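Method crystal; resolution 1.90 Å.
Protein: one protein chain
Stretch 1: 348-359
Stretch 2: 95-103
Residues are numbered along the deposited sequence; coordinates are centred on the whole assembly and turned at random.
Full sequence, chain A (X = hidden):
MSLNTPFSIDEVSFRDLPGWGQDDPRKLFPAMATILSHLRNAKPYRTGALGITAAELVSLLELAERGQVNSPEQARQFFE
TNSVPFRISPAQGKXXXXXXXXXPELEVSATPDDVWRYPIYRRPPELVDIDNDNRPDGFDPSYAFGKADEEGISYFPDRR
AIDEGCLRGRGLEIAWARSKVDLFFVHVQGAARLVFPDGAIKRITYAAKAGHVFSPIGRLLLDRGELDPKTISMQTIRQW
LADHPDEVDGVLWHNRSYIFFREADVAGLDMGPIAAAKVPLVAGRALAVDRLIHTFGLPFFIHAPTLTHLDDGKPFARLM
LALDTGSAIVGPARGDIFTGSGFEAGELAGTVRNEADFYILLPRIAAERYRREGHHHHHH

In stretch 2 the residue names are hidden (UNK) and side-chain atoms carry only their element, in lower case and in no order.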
# COMPACT_ATOMS: atom_id res chain seq x y z
N LEU A 348 -4.85 -1.54 15.19
CA LEU A 348 -5.72 -0.49 14.67
C LEU A 348 -6.17 -0.75 13.25
O LEU A 348 -7.34 -0.59 12.91
CB LEU A 348 -4.99 0.86 14.75
CG LEU A 348 -4.77 1.47 16.14
CD1 LEU A 348 -3.95 2.72 15.99
CD2 LEU A 348 -6.10 1.76 16.83
N ALA A 349 -5.23 -1.17 12.41
CA ALA A 349 -5.51 -1.40 11.01
C ALA A 349 -6.45 -2.59 10.79
O ALA A 349 -7.26 -2.58 9.86
CB ALA A 349 -4.18 -1.64 10.25
N GLY A 350 -6.31 -3.60 11.65
CA GLY A 350 -6.92 -4.93 11.41
C GLY A 350 -8.44 -4.95 11.29
O GLY A 350 -9.00 -5.86 10.65
N THR A 351 -9.10 -3.95 11.88
CA THR A 351 -10.55 -3.87 11.89
C THR A 351 -11.14 -2.77 10.98
O THR A 351 -12.37 -2.61 10.91
CB THR A 351 -11.09 -3.71 13.33
OG1 THR A 351 -10.55 -2.50 13.91
CG2 THR A 351 -10.70 -4.92 14.21
N VAL A 352 -10.28 -2.02 10.28
CA VAL A 352 -10.79 -0.95 9.41
C VAL A 352 -11.44 -1.58 8.20
O VAL A 352 -10.82 -2.35 7.47
CB VAL A 352 -9.68 0.07 8.96
CG1 VAL A 352 -10.26 1.13 8.02
CG2 VAL A 352 -9.04 0.71 10.17
N ARG A 353 -12.71 -1.24 7.99
CA ARG A 353 -13.51 -1.81 6.92
C ARG A 353 -14.77 -0.96 6.90
O ARG A 353 -15.81 -1.34 7.47
CB ARG A 353 -13.78 -3.31 7.23
CG ARG A 353 -14.58 -4.06 6.19
CD ARG A 353 -14.55 -5.61 6.39
NE ARG A 353 -14.90 -6.07 7.74
CZ ARG A 353 -16.14 -6.23 8.22
NH1 ARG A 353 -17.22 -5.93 7.49
NH2 ARG A 353 -16.31 -6.68 9.46
N ASN A 354 -14.68 0.23 6.30
CA ASN A 354 -15.69 1.27 6.54
C ASN A 354 -16.06 2.02 5.28
O ASN A 354 -15.21 2.27 4.41
CB ASN A 354 -15.23 2.30 7.58
CG ASN A 354 -15.09 1.73 8.99
OD1 ASN A 354 -14.08 1.11 9.32
ND2 ASN A 354 -16.08 1.98 9.83
N GLU A 355 -17.33 2.40 5.18
CA GLU A 355 -17.79 3.29 4.12
C GLU A 355 -17.12 4.64 4.27
O GLU A 355 -16.85 5.09 5.39
CB GLU A 355 -19.30 3.49 4.19
CG GLU A 355 -20.09 2.38 3.57
CD GLU A 355 -21.59 2.67 3.65
OE1 GLU A 355 -22.07 3.62 2.99
OE2 GLU A 355 -22.28 1.94 4.40
N ALA A 356 -16.83 5.29 3.14
CA ALA A 356 -16.16 6.58 3.16
C ALA A 356 -16.53 7.43 1.97
O ALA A 356 -16.79 6.89 0.90
CB ALA A 356 -14.62 6.39 3.20
N ASP A 357 -16.53 8.75 2.14
CA ASP A 357 -16.65 9.67 1.01
C ASP A 357 -15.24 10.13 0.65
O ASP A 357 -14.49 10.56 1.54
CB ASP A 357 -17.53 10.89 1.38
CG ASP A 357 -19.03 10.53 1.53
OD1 ASP A 357 -19.48 9.51 0.95
OD2 ASP A 357 -19.75 11.28 2.22
N PHE A 358 -14.88 10.03 -0.63
CA PHE A 358 -13.56 10.47 -1.14
C PHE A 358 -13.67 11.82 -1.84
O PHE A 358 -14.53 11.98 -2.70
CB PHE A 358 -13.03 9.45 -2.16
CG PHE A 358 -12.34 8.26 -1.54
CD1 PHE A 358 -12.93 7.53 -0.52
CD2 PHE A 358 -11.08 7.87 -2.01
CE1 PHE A 358 -12.29 6.43 0.06
CE2 PHE A 358 -10.43 6.76 -1.46
CZ PHE A 358 -11.03 6.04 -0.42
N TYR A 359 -12.82 12.78 -1.49
CA TYR A 359 -12.76 14.05 -2.23
C TYR A 359 -11.31 14.23 -2.65
O TYR A 359 -10.42 14.15 -1.81
CB TYR A 359 -13.18 15.26 -1.37
CG TYR A 359 -14.53 15.16 -0.68
CD1 TYR A 359 -15.66 15.77 -1.23
CD2 TYR A 359 -14.67 14.46 0.52
CE1 TYR A 359 -16.90 15.68 -0.60
CE2 TYR A 359 -15.91 14.36 1.17
CZ TYR A 359 -17.02 14.98 0.60
OH TYR A 359 -18.25 14.92 1.25
N UNK A 95 -20.99 4.08 -2.44
CA UNK A 95 -20.09 5.01 -1.73
C UNK A 95 -18.64 4.49 -1.75
O UNK A 95 -18.38 3.37 -2.20
c UNK A 95 -20.57 5.25 -0.29
o UNK A 95 -20.50 4.07 0.49
N UNK A 96 -17.69 5.30 -1.29
CA UNK A 96 -16.31 4.85 -1.23
C UNK A 96 -16.14 3.88 -0.07
O UNK A 96 -17.07 3.67 0.73
N UNK A 97 -14.94 3.32 0.05
CA UNK A 97 -14.67 2.28 1.04
C UNK A 97 -13.20 2.28 1.45
O UNK A 97 -12.31 2.35 0.59
c UNK A 97 -16.35 -1.25 3.32
c UNK A 97 -15.13 -0.17 1.51
c UNK A 97 -15.33 -2.18 3.45
c UNK A 97 -14.21 -2.12 2.62
c UNK A 97 -16.25 -0.24 2.35
c UNK A 97 -14.12 -1.10 1.65
c UNK A 97 -15.04 0.91 0.47
N UNK A 98 -12.95 2.24 2.76
CA UNK A 98 -11.58 2.18 3.27
C UNK A 98 -11.29 0.95 4.11
O UNK A 98 -12.14 0.47 4.88
c UNK A 98 -12.10 3.75 5.22
c UNK A 98 -11.03 4.63 3.08
c UNK A 98 -11.14 3.44 4.03
N UNK A 99 -10.09 0.41 3.88
CA UNK A 99 -9.50 -0.56 4.77
C UNK A 99 -8.21 0.08 5.29
O UNK A 99 -7.99 1.30 5.10
c UNK A 99 -10.65 -2.56 3.72
c UNK A 99 -9.28 -1.91 4.07
o UNK A 99 -8.55 -1.71 2.85
N UNK A 100 -7.38 -0.70 5.98
CA UNK A 100 -6.12 -0.12 6.50
C UNK A 100 -4.98 -1.10 6.38
O UNK A 100 -5.20 -2.32 6.28
c UNK A 100 -6.29 0.36 7.95
N UNK A 101 -3.75 -0.57 6.41
CA UNK A 101 -2.55 -1.39 6.37
C UNK A 101 -1.49 -0.77 7.27
O UNK A 101 -1.67 0.35 7.76
c UNK A 101 -0.01 -0.50 3.95
c UNK A 101 0.64 0.60 3.31
c UNK A 101 -0.08 1.74 3.00
c UNK A 101 -2.06 -1.62 4.91
c UNK A 101 -1.36 -0.42 4.28
c UNK A 101 -1.43 1.80 3.28
c UNK A 101 -2.07 0.72 3.93
N UNK A 102 -0.40 -1.49 7.51
CA UNK A 102 0.59 -1.02 8.48
C UNK A 102 1.91 -1.67 8.13
O UNK A 102 1.94 -2.50 7.22
c UNK A 102 -0.48 -5.11 10.08
c UNK A 102 0.16 -1.34 9.93
c UNK A 102 0.26 -2.80 10.33
c UNK A 102 1.26 -4.59 11.67
c UNK A 102 0.42 -5.51 11.05
c UNK A 102 -0.57 -3.76 9.73
c UNK A 102 1.18 -3.22 11.30
o UNK A 102 0.48 -6.84 11.40
N UNK A 103 2.99 -1.25 8.78
CA UNK A 103 4.30 -1.86 8.62
C UNK A 103 4.51 -2.76 9.83
O UNK A 103 4.74 -2.23 10.94
c UNK A 103 6.80 -1.30 8.27
c UNK A 103 5.40 -0.79 8.64
c UNK A 103 7.91 -0.23 8.42
o UNK A 103 7.75 0.74 9.21
o UNK A 103 8.98 -0.40 7.79
O HOH W 1 -18.95 8.12 -1.21
O HOH W 2 -8.24 -3.23 7.30

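Position 95 carries one carbon and then one oxygen, and that oxygen lies 3.0 Å from OE1 of E355. A side chain this short ending in a hydroxyl is serine, so S95 donates a hydrogen bond from OG to OE1 of E355.

Position 96 has no side-chain atoms: it is glycine, G96. The coordinates show why the spot is tight, since an ideal CB would sit 2.6 Å from O of A356 and 2.9 Å from CD1 of F358, both clashes. Its own O accepts from N of A356 at 2.9 Å, and a water accepts from N of G96 while donating to OD1 of D357.

Position 97 shows one carbon and then a six-carbon ring without oxygen. The ring has N of N354 over one face and CG of R353 at its edge. This is phenylalanine, F97, whose CZ lies 3.4 Å from CG of R353, so the aliphatic part of the arginine serves as packing surface.

Position 98 has three carbons, one carrying the other two, and they reach the side chains of V352, N354, A356 and F358. Branching at the first carbon without oxygen means valine, V98. CG1 lies 3.7 Å from CE1 of F358 and 4.0 Å from CB of A356, while CG2 is 4.3 Å from CG1 of V352.

Position 99 has a carbon bearing one oxygen and one carbon, which is threonine. CG2 of T99 is 4.4 Å from CA of R353; its hydroxyl is satisfied elsewhere in the structure.

Position 100 ends at a single carbon, 3.5 Å from CB of V352 and 3.7 Å from CB of A349. It is alanine, A100, with CB packed against the CB atoms of A349 and V352.

Position 101 has one carbon and a bare six-carbon ring, with CB pointing away from stretch 1: phenylalanine, F101. Position 102 adds an oxygen to such a ring, hence tyrosine; CD2 of Y102 is 4.2 Å from CB of A349. Position 103 has three carbons, the third carrying two oxygens, and touches nothing here. Two oxygens on the third carbon make a carboxylate, hence glutamate, E103.

The contact works as an antiparallel pairing. N of V98 donates to O of N354 at 2.8 Å, and N of N354 returns a bond to O of V98 at 2.9 Å. Apolar packing centres on V98 along the strands; further along the same strand, A100 meets A349 and V352, which precede the strand of stretch 1, and a water accepts from N of A100.

Stretch 2 95-103: SGFVTAFYE
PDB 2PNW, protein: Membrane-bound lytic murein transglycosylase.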